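Local atomic coordinates of 1-deoxy-D-xylulose 5-phosphate reductoisomerase (Zymomonas mobilis, PDB entry 1R0K), a protein that catalyses the NADPH-dependent, divalent-metal-requiring rearrangement and reduction of 1-deoxy-D-xylulose 5-phosphate to 2-C-methyl-D-erythritol 4-phosphate in isoprenoid biosynthesis. Residues B[60-65]-B[79-83]; B[130-135]-B[362-368]; B[327-331]-B[375-380]; B[349-353]-B[382-386]. One frame throughout, in Å; residues are numbered along the deposited sequence.

Contact 1: residues B[60-65]-B[79-83]; sequences ADPSLY and AAAGA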
loop_
_atom_site.group_PDB
_atom_site.type_symbol
_atom_site.label_atom_id
_atom_site.label_comp_id
_atom_site.label_asym_id
_atom_site.label_seq_id
_atom_site.Cartn_x
_atom_site.Cartn_y
_atom_site.Cartn_z
ATOM N N ALA B 60 -36.873 11.940 2.445
ATOM C CA ALA B 60 -36.847 12.171 3.886
ATOM C C ALA B 60 -37.887 13.166 4.383
ATOM O O ALA B 60 -38.545 12.938 5.397
ATOM C CB ALA B 60 -35.453 12.625 4.307
ATOM N N ASP B 61 -38.023 14.274 3.669
ATOM C CA ASP B 61 -38.963 15.318 4.045
ATOM C C ASP B 61 -40.409 14.902 3.765
ATOM O O ASP B 61 -40.814 14.773 2.610
ATOM C CB ASP B 61 -38.625 16.594 3.275
ATOM C CG ASP B 61 -39.230 17.824 3.899
ATOM O OD1 ASP B 61 -40.468 17.854 4.057
ATOM O OD2 ASP B 61 -38.465 18.757 4.234
ATOM N N PRO B 62 -41.210 14.690 4.823
ATOM C CA PRO B 62 -42.608 14.285 4.636
ATOM C C PRO B 62 -43.379 15.281 3.781
ATOM O O PRO B 62 -44.304 14.911 3.062
ATOM C CB PRO B 62 -43.146 14.224 6.065
ATOM C CG PRO B 62 -41.936 13.884 6.868
ATOM C CD PRO B 62 -40.883 14.778 6.255
ATOM N N SER B 63 -42.982 16.546 3.864
ATOM C CA SER B 63 -43.633 17.621 3.121
ATOM C C SER B 63 -43.521 17.436 1.612
ATOM O O SER B 63 -44.294 18.015 0.850
ATOM C CB SER B 63 -43.011 18.970 3.501
ATOM O OG SER B 63 -42.878 19.105 4.909
ATOM N N LEU B 64 -42.562 16.627 1.179
ATOM C CA LEU B 64 -42.352 16.411 -0.247
ATOM C C LEU B 64 -42.909 15.095 -0.778
ATOM O O LEU B 64 -42.689 14.757 -1.940
ATOM C CB LEU B 64 -40.854 16.494 -0.567
ATOM C CG LEU B 64 -40.128 17.781 -0.154
ATOM C CD1 LEU B 64 -38.656 17.681 -0.526
ATOM C CD2 LEU B 64 -40.767 18.983 -0.839
ATOM N N TYR B 65 -43.638 14.360 0.055
ATOM C CA TYR B 65 -44.186 13.078 -0.379
ATOM C C TYR B 65 -45.019 13.156 -1.654
ATOM O O TYR B 65 -44.886 12.305 -2.533
ATOM C CB TYR B 65 -45.027 12.443 0.730
ATOM C CG TYR B 65 -45.588 11.090 0.345
ATOM C CD1 TYR B 65 -44.743 10.037 -0.008
ATOM C CD2 TYR B 65 -46.963 10.865 0.321
ATOM C CE1 TYR B 65 -45.254 8.793 -0.375
ATOM C CE2 TYR B 65 -47.485 9.622 -0.044
ATOM C CZ TYR B 65 -46.625 8.592 -0.390
ATOM O OH TYR B 65 -47.142 7.364 -0.745
ATOM N N ALA B 79 -43.254 4.719 -3.785
ATOM C CA ALA B 79 -42.947 6.024 -3.212
ATOM C C ALA B 79 -43.198 6.029 -1.709
ATOM O O ALA B 79 -44.197 5.488 -1.235
ATOM C CB ALA B 79 -43.787 7.094 -3.882
ATOM N N ALA B 80 -42.282 6.632 -0.960
ATOM C CA ALA B 80 -42.420 6.715 0.489
ATOM C C ALA B 80 -41.753 7.991 0.975
ATOM O O ALA B 80 -40.990 8.619 0.239
ATOM C CB ALA B 80 -41.791 5.495 1.155
ATOM N N ALA B 81 -42.048 8.383 2.209
ATOM C CA ALA B 81 -41.468 9.599 2.770
ATOM C C ALA B 81 -41.457 9.565 4.292
ATOM O O ALA B 81 -42.180 8.783 4.909
ATOM C CB ALA B 81 -42.254 10.818 2.284
ATOM N N GLY B 82 -40.631 10.418 4.891
ATOM C CA GLY B 82 -40.557 10.476 6.341
ATOM C C GLY B 82 -39.393 9.707 6.929
ATOM O O GLY B 82 -38.828 8.824 6.280
ATOM N N ALA B 83 -39.046 10.038 8.170
ATOM C CA ALA B 83 -37.941 9.397 8.871
ATOM C C ALA B 83 -38.092 7.883 8.995
ATOM O O ALA B 83 -37.143 7.134 8.731
ATOM C CB ALA B 83 -37.778 10.016 10.259
#
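The segment 60-65 leaves the carboxyl end of strand 56-59 and meets the last residues of the edge strand, 79-81, and the turn after it. A60 contributes its backbone: its O accepts a weak, strongly bent hydrogen bond from G82 N (3.3 Å), and G82 CA lies equally close to A60 O (3.3 Å), a CA-H...O contact. The CA-to-CB bond of D61 points away from 79-83, and its carboxylate bonds elsewhere: OD1, whose place is less certain, accepts from S63 N (2.8 Å), which fits an Asx turn, while OD2 forms a salt bridge with R40, a predicted NADPH-binding residue. P62 lays its ring against G82, CG to CA 3.7 Å. The backbone angles of G82 (99°/161°) by themselves call for glycine, since a CB would jam against the carbonyl O of A81. After the 3-10 turn 62-64, Y65 opens helix 65-72 and, with chi1 near 180°, swings its ring along the strand: CD1 reaches A81 CB at 3.5 Å, CE1 reaches A80 CA at 3.6 Å, and the ring edge carries OH to 3.5 Å from A79 O. The contact thus closes a beta-alpha-beta crossover at the border of the Rossmann-type sheet: helix 65-72 connects the parallel neighbours 56-59 and 78-81, A80 pairs through its backbone with A57 and I59, and A60 packs on L86 of helix 83-90.

Contact 2: residues B[130-135]-B[362-368]; sequences SAGGLM and PSSLEDV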
loop_
_atom_site.group_PDB
_atom_site.type_symbol
_atom_site.label_atom_id
_atom_site.label_comp_id
_atom_site.label_asym_id
_atom_site.label_seq_id
_atom_site.Cartn_x
_atom_site.Cartn_y
_atom_site.Cartn_z
ATOM N N SER B 130 -20.175 9.945 16.863
ATOM C CA SER B 130 -21.075 10.073 17.999
ATOM C C SER B 130 -21.567 8.756 18.591
ATOM O O SER B 130 -21.776 8.661 19.801
ATOM C CB SER B 130 -22.269 10.936 17.594
ATOM O OG SER B 130 -21.822 12.182 17.076
ATOM N N ALA B 131 -21.749 7.742 17.751
ATOM C CA ALA B 131 -22.235 6.451 18.226
ATOM C C ALA B 131 -21.313 5.286 17.858
ATOM O O ALA B 131 -21.780 4.164 17.648
ATOM C CB ALA B 131 -23.628 6.199 17.674
ATOM N N GLY B 132 -20.012 5.555 17.794
ATOM C CA GLY B 132 -19.049 4.522 17.439
ATOM C C GLY B 132 -19.149 3.210 18.201
ATOM O O GLY B 132 -19.167 2.133 17.595
ATOM N N GLY B 133 -19.204 3.293 19.529
ATOM C CA GLY B 133 -19.298 2.095 20.347
ATOM C C GLY B 133 -20.500 1.234 20.011
ATOM O O GLY B 133 -20.374 0.025 19.822
ATOM N N LEU B 134 -21.668 1.862 19.932
ATOM C CA LEU B 134 -22.905 1.165 19.613
ATOM C C LEU B 134 -22.883 0.547 18.220
ATOM O O LEU B 134 -23.308 -0.592 18.032
ATOM C CB LEU B 134 -24.086 2.131 19.706
ATOM C CG LEU B 134 -24.327 2.752 21.078
ATOM C CD1 LEU B 134 -25.458 3.767 20.976
ATOM C CD2 LEU B 134 -24.663 1.669 22.085
ATOM N N MET B 135 -22.391 1.307 17.246
ATOM C CA MET B 135 -22.325 0.830 15.871
ATOM C C MET B 135 -21.397 -0.371 15.736
ATOM O O MET B 135 -21.757 -1.371 15.124
ATOM C CB MET B 135 -21.857 1.954 14.946
ATOM C CG MET B 135 -22.853 3.098 14.820
ATOM S SD MET B 135 -24.391 2.614 13.989
ATOM C CE MET B 135 -25.318 4.173 14.034
ATOM N N PRO B 362 -23.397 6.433 26.107
ATOM C CA PRO B 362 -24.661 6.092 25.445
ATOM C C PRO B 362 -24.863 4.579 25.415
ATOM O O PRO B 362 -23.907 3.836 25.209
ATOM C CB PRO B 362 -24.481 6.658 24.035
ATOM C CG PRO B 362 -23.475 7.744 24.214
ATOM C CD PRO B 362 -22.501 7.145 25.183
ATOM N N SER B 363 -26.093 4.121 25.623
ATOM C CA SER B 363 -26.365 2.688 25.583
ATOM C C SER B 363 -27.294 2.369 24.411
ATOM O O SER B 363 -27.523 1.206 24.088
ATOM C CB SER B 363 -27.006 2.218 26.893
ATOM O OG SER B 363 -28.329 2.704 27.017
ATOM N N SER B 364 -27.817 3.415 23.773
ATOM C CA SER B 364 -28.718 3.268 22.629
ATOM C C SER B 364 -28.659 4.550 21.806
ATOM O O SER B 364 -28.133 5.561 22.271
ATOM C CB SER B 364 -30.153 3.062 23.106
ATOM O OG SER B 364 -30.668 4.262 23.662
ATOM N N LEU B 365 -29.199 4.515 20.591
ATOM C CA LEU B 365 -29.201 5.708 19.752
ATOM C C LEU B 365 -30.014 6.803 20.437
ATOM O O LEU B 365 -29.729 7.994 20.279
ATOM C CB LEU B 365 -29.791 5.411 18.365
ATOM C CG LEU B 365 -28.908 4.632 17.383
ATOM C CD1 LEU B 365 -29.623 4.509 16.042
ATOM C CD2 LEU B 365 -27.570 5.347 17.215
ATOM N N GLU B 366 -31.027 6.403 21.203
ATOM C CA GLU B 366 -31.852 7.376 21.905
ATOM C C GLU B 366 -30.989 8.218 22.847
ATOM O O GLU B 366 -31.206 9.425 22.978
ATOM C CB GLU B 366 -32.966 6.669 22.684
ATOM C CG GLU B 366 -34.020 6.016 21.792
ATOM C CD GLU B 366 -33.425 5.060 20.762
ATOM O OE1 GLU B 366 -32.780 4.057 21.153
ATOM O OE2 GLU B 366 -33.605 5.316 19.550
ATOM N N ASP B 367 -30.010 7.586 23.494
ATOM C CA ASP B 367 -29.111 8.306 24.399
ATOM C C ASP B 367 -28.225 9.263 23.595
ATOM O O ASP B 367 -27.954 10.384 24.024
ATOM C CB ASP B 367 -28.208 7.343 25.180
ATOM C CG ASP B 367 -28.971 6.499 26.190
ATOM O OD1 ASP B 367 -30.058 6.919 26.632
ATOM O OD2 ASP B 367 -28.470 5.420 26.556
ATOM N N VAL B 368 -27.770 8.810 22.431
ATOM C CA VAL B 368 -26.922 9.638 21.582
ATOM C C VAL B 368 -27.655 10.923 21.191
ATOM O O VAL B 368 -27.111 12.018 21.324
ATOM C CB VAL B 368 -26.496 8.874 20.312
ATOM C CG1 VAL B 368 -25.690 9.789 19.385
ATOM C CG2 VAL B 368 -25.666 7.653 20.703
#
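This is an apolar contact between the amino-terminal ends of two helices, joining helix 132-142 of the nucleotide-binding domain to helix 365-385 near the chain's end, 227 residues apart at the closest ends. L134 is the most covered residue, with 92 Å² buried. Its CD1 presses on the turn that starts the second helix, 3.4 Å from S364 C, and also touches V368 CG2 at 3.9 Å; CD2 approaches S363 O at 3.5 Å. A131, just ahead of its helix, rests its CB against both L365 CD2 (4.1 Å) and V368 CG2 (3.9 Å). S130 CB meets V368 CG1 at 4.0 Å, and M135 CE reaches L365 CD2 at 4.1 Å. Several polar groups of 362-368 are bonded within that segment: S364 is the N-cap, its OG accepting a weak bond from D367 N (3.4 Å), and D367 OD2 takes bonds from S363 N (2.9 Å) and S363 OG (2.8 Å). L365 and M135 also pack on helix 107-115, and E366 is salt-bridged to K108. The carboxy-terminal helix thus docks against the Rossmann-like domain, beside the loop and short helix that carry the predicted NADPH-binding residues N124 and E126.

Contact 3: residues B[327-331]-B[375-380]; sequences AANEI and ARIQAA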
loop_
_atom_site.group_PDB
_atom_site.type_symbol
_atom_site.label_atom_id
_atom_site.label_comp_id
_atom_site.label_asym_id
_atom_site.label_seq_id
_atom_site.Cartn_x
_atom_site.Cartn_y
_atom_site.Cartn_z
ATOM N N ALA B 327 -21.243 17.628 18.703
ATOM C CA ALA B 327 -22.398 18.509 18.835
ATOM C C ALA B 327 -21.968 19.940 19.145
ATOM O O ALA B 327 -22.477 20.885 18.552
ATOM C CB ALA B 327 -23.332 17.998 19.925
ATOM N N ALA B 328 -21.036 20.104 20.076
ATOM C CA ALA B 328 -20.574 21.446 20.425
ATOM C C ALA B 328 -19.946 22.133 19.218
ATOM O O ALA B 328 -20.116 23.335 19.016
ATOM C CB ALA B 328 -19.577 21.382 21.569
ATOM N N ASN B 329 -19.213 21.370 18.413
ATOM C CA ASN B 329 -18.576 21.939 17.231
ATOM C C ASN B 329 -19.625 22.452 16.241
ATOM O O ASN B 329 -19.435 23.491 15.607
ATOM C CB ASN B 329 -17.678 20.895 16.557
ATOM C CG ASN B 329 -16.873 21.479 15.417
ATOM O OD1 ASN B 329 -16.072 22.400 15.616
ATOM N ND2 ASN B 329 -17.081 20.952 14.213
ATOM N N GLU B 330 -20.732 21.728 16.107
ATOM C CA GLU B 330 -21.801 22.146 15.199
ATOM C C GLU B 330 -22.288 23.543 15.574
ATOM O O GLU B 330 -22.444 24.410 14.718
ATOM C CB GLU B 330 -22.978 21.166 15.265
ATOM C CG GLU B 330 -22.704 19.810 14.637
ATOM C CD GLU B 330 -22.859 19.812 13.123
ATOM O OE1 GLU B 330 -22.963 20.903 12.519
ATOM O OE2 GLU B 330 -22.871 18.710 12.534
ATOM N N ILE B 331 -22.527 23.746 16.867
ATOM C CA ILE B 331 -22.997 25.022 17.389
ATOM C C ILE B 331 -21.942 26.106 17.232
ATOM O O ILE B 331 -22.236 27.200 16.758
ATOM C CB ILE B 331 -23.359 24.900 18.896
ATOM C CG1 ILE B 331 -24.556 23.967 19.064
ATOM C CG2 ILE B 331 -23.673 26.269 19.483
ATOM C CD1 ILE B 331 -25.834 24.516 18.463
ATOM N N ALA B 375 -25.784 18.687 24.490
ATOM C CA ALA B 375 -24.483 19.292 24.204
ATOM C C ALA B 375 -24.669 20.585 23.412
ATOM O O ALA B 375 -24.002 21.584 23.677
ATOM C CB ALA B 375 -23.609 18.320 23.421
ATOM N N ARG B 376 -25.572 20.553 22.434
ATOM C CA ARG B 376 -25.871 21.721 21.609
ATOM C C ARG B 376 -26.388 22.880 22.455
ATOM O O ARG B 376 -25.999 24.032 22.262
ATOM C CB ARG B 376 -26.925 21.370 20.553
ATOM C CG ARG B 376 -26.393 20.602 19.357
ATOM C CD ARG B 376 -27.523 20.010 18.520
ATOM N NE ARG B 376 -27.023 19.445 17.271
ATOM C CZ ARG B 376 -26.751 20.162 16.183
ATOM N NH1 ARG B 376 -26.946 21.477 16.186
ATOM N NH2 ARG B 376 -26.265 19.572 15.098
ATOM N N ILE B 377 -27.282 22.576 23.387
ATOM C CA ILE B 377 -27.843 23.605 24.249
ATOM C C ILE B 377 -26.779 24.176 25.189
ATOM O O ILE B 377 -26.702 25.387 25.383
ATOM C CB ILE B 377 -29.022 23.038 25.061
ATOM C CG1 ILE B 377 -30.189 22.746 24.115
ATOM C CG2 ILE B 377 -29.436 24.019 26.152
ATOM C CD1 ILE B 377 -31.364 22.073 24.778
ATOM N N GLN B 378 -25.957 23.303 25.760
ATOM C CA GLN B 378 -24.891 23.725 26.672
ATOM C C GLN B 378 -23.834 24.563 25.947
ATOM O O GLN B 378 -23.341 25.560 26.480
ATOM C CB GLN B 378 -24.228 22.497 27.287
ATOM C CG GLN B 378 -25.168 21.643 28.108
ATOM C CD GLN B 378 -25.217 22.078 29.548
ATOM O OE1 GLN B 378 -25.468 23.251 29.850
ATOM N NE2 GLN B 378 -24.972 21.138 30.456
ATOM N N ALA B 379 -23.481 24.146 24.735
ATOM C CA ALA B 379 -22.493 24.865 23.945
ATOM C C ALA B 379 -23.011 26.267 23.639
ATOM O O ALA B 379 -22.281 27.253 23.782
ATOM C CB ALA B 379 -22.208 24.110 22.642
ATOM N N ALA B 380 -24.271 26.350 23.221
ATOM C CA ALA B 380 -24.888 27.631 22.893
ATOM C C ALA B 380 -24.866 28.560 24.101
ATOM O O ALA B 380 -24.586 29.754 23.970
ATOM C CB ALA B 380 -26.326 27.422 22.423
#
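Two helices of the carboxy-terminal helical domain, 321-337 and 365-385, cross here at -48°, with segment axes 8.0 Å apart, a close approach made possible by alanines on both surfaces. A327 and A375 meet methyl to methyl, CB to CB 3.5 Å. One turn on, A379 settles into the shallow hollow between A328 and I331: its CB lies 3.8 Å from A328 CA and 4.0 Å from I331 CB. I331 is the large bump of the first helix. It fills the groove between R376 and A380, with CG1 3.5 Å from R376 O and CG2 4.1 Å from A380 CB. T353 of helix 345-356 packs on both A328 and A379, making the junction three-helical. At the rim R376 stretches back across the first helix, its CG 4.1 Å from A327 CB, while its NE is salt-bridged to D372. The guanidinium lays one face over E330 CB; E330 OE2 remains 4.3 Å from R376 NH2, beyond a salt bridge.

Contact 4: residues B[349-353]-B[382-386]; sequences IVEKT and LMESL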
loop_
_atom_site.group_PDB
_atom_site.type_symbol
_atom_site.label_atom_id
_atom_site.label_comp_id
_atom_site.label_asym_id
_atom_site.label_seq_id
_atom_site.Cartn_x
_atom_site.Cartn_y
_atom_site.Cartn_z
ATOM N N ILE B 349 -14.995 27.019 22.553
ATOM C CA ILE B 349 -16.349 26.673 22.962
ATOM C C ILE B 349 -16.457 25.158 23.073
ATOM O O ILE B 349 -17.068 24.637 24.010
ATOM C CB ILE B 349 -17.403 27.177 21.943
ATOM C CG1 ILE B 349 -17.428 28.711 21.918
ATOM C CG2 ILE B 349 -18.778 26.626 22.295
ATOM C CD1 ILE B 349 -17.783 29.353 23.231
ATOM N N VAL B 350 -15.862 24.446 22.119
ATOM C CA VAL B 350 -15.918 22.990 22.151
ATOM C C VAL B 350 -15.250 22.487 23.426
ATOM O O VAL B 350 -15.803 21.643 24.131
ATOM C CB VAL B 350 -15.231 22.366 20.911
ATOM C CG1 VAL B 350 -15.145 20.853 21.062
ATOM C CG2 VAL B 350 -16.029 22.712 19.656
ATOM N N GLU B 351 -14.074 23.024 23.730
ATOM C CA GLU B 351 -13.338 22.627 24.927
ATOM C C GLU B 351 -14.157 22.877 26.193
ATOM O O GLU B 351 -14.268 21.999 27.054
ATOM C CB GLU B 351 -12.022 23.400 25.020
ATOM C CG GLU B 351 -11.021 22.787 25.985
ATOM C CD GLU B 351 -9.827 23.687 26.247
ATOM O OE1 GLU B 351 -9.387 24.385 25.309
ATOM O OE2 GLU B 351 -9.320 23.687 27.389
ATOM N N LYS B 352 -14.713 24.081 26.312
ATOM C CA LYS B 352 -15.519 24.444 27.476
ATOM C C LYS B 352 -16.700 23.499 27.649
ATOM O O LYS B 352 -16.992 23.053 28.759
ATOM C CB LYS B 352 -16.031 25.881 27.353
ATOM C CG LYS B 352 -14.967 26.945 27.569
ATOM C CD LYS B 352 -15.554 28.344 27.434
ATOM C CE LYS B 352 -14.511 29.424 27.669
ATOM N NZ LYS B 352 -13.937 29.365 29.047
ATOM N N THR B 353 -17.382 23.199 26.548
ATOM C CA THR B 353 -18.527 22.298 26.598
ATOM C C THR B 353 -18.088 20.909 27.077
ATOM O O THR B 353 -18.747 20.301 27.918
ATOM C CB THR B 353 -19.201 22.180 25.214
ATOM O OG1 THR B 353 -19.507 23.491 24.728
ATOM C CG2 THR B 353 -20.496 21.375 25.313
ATOM N N LEU B 382 -22.772 28.492 26.573
ATOM C CA LEU B 382 -21.380 28.882 26.783
ATOM C C LEU B 382 -20.921 29.884 25.724
ATOM O O LEU B 382 -20.194 30.833 26.023
ATOM C CB LEU B 382 -20.477 27.647 26.743
ATOM C CG LEU B 382 -20.657 26.651 27.894
ATOM C CD1 LEU B 382 -20.004 25.322 27.552
ATOM C CD2 LEU B 382 -20.057 27.239 29.165
ATOM N N MET B 383 -21.358 29.658 24.489
ATOM C CA MET B 383 -21.007 30.512 23.360
ATOM C C MET B 383 -21.476 31.950 23.569
ATOM O O MET B 383 -20.781 32.897 23.195
ATOM C CB MET B 383 -21.603 29.921 22.073
ATOM C CG MET B 383 -21.317 30.695 20.797
ATOM S SD MET B 383 -22.500 32.037 20.516
ATOM C CE MET B 383 -23.817 31.163 19.654
ATOM N N GLU B 384 -22.647 32.114 24.178
ATOM C CA GLU B 384 -23.189 33.445 24.432
ATOM C C GLU B 384 -22.579 34.084 25.673
ATOM O O GLU B 384 -22.421 35.303 25.735
ATOM C CB GLU B 384 -24.709 33.381 24.579
ATOM C CG GLU B 384 -25.436 33.152 23.267
ATOM C CD GLU B 384 -26.939 33.133 23.432
ATOM O OE1 GLU B 384 -27.485 34.096 24.014
ATOM O OE2 GLU B 384 -27.575 32.158 22.975
ATOM N N SER B 385 -22.249 33.260 26.663
ATOM C CA SER B 385 -21.639 33.750 27.892
ATOM C C SER B 385 -20.287 34.366 27.566
ATOM O O SER B 385 -19.832 35.291 28.239
ATOM C CB SER B 385 -21.443 32.603 28.883
ATOM O OG SER B 385 -20.721 33.043 30.020
ATOM N N LEU B 386 -19.653 33.825 26.530
ATOM C CA LEU B 386 -18.349 34.286 26.067
ATOM C C LEU B 386 -18.480 35.600 25.304
ATOM O O LEU B 386 -18.600 35.538 24.059
ATOM C CB LEU B 386 -17.704 33.219 25.173
ATOM C CG LEU B 386 -16.400 33.563 24.447
ATOM C CD1 LEU B 386 -15.410 32.428 24.626
ATOM C CD2 LEU B 386 -16.674 33.803 22.967
#
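Helix-on-helix packing in the carboxy-terminal helical domain brings helix 345-356 against the last turn of helix 365-385, where the modelled chain ends, and L382 and I349 carry most of it. L382, with 81 Å² covered, points at the other helix and lodges CD1 against its backbone and side chains, 3.8 Å from K352 C and 4.0 Å from K352 CB. I349, with 75 Å² covered, starts out sideways, but its CD1 tip comes in against the second helix, 3.4 Å from M383 CA, 4.0 Å from M383 CB and 4.1 Å from L386 CD1. K352 is more peripheral: its CB faces the contact, while the amino end leads away. I349 also packs on A332, and M383 on A335, both of helix 321-337, so that helix backs the pair. The hydroxyl of T353 is paired within its own helix, OG1 donating to I349 O at 2.8 Å, and the same OG1 lies 3.4 Å from L382 CD1.

Contact 1 stands apart at the surface of the nucleotide-binding domain, on the edge of its parallel sheet; it is the one with a hydrogen bond, though a weak one, between its segments. Contacts 2, 3 and 4 are partly buried and all use helix 365-385, in order along its length: contact 2 at its start, against the nucleotide-binding domain, contacts 3 and 4 farther on, against helices 321-337 and 345-356. The last two touch, T353 OG1 being 3.4 Å from A379 CA, with centres about 8 Å apart. In contact 3 alanines let the backbones come close, with R376 and I331 the most covered; in contacts 2 and 4 the largest shares belong to L134, L382 and I349.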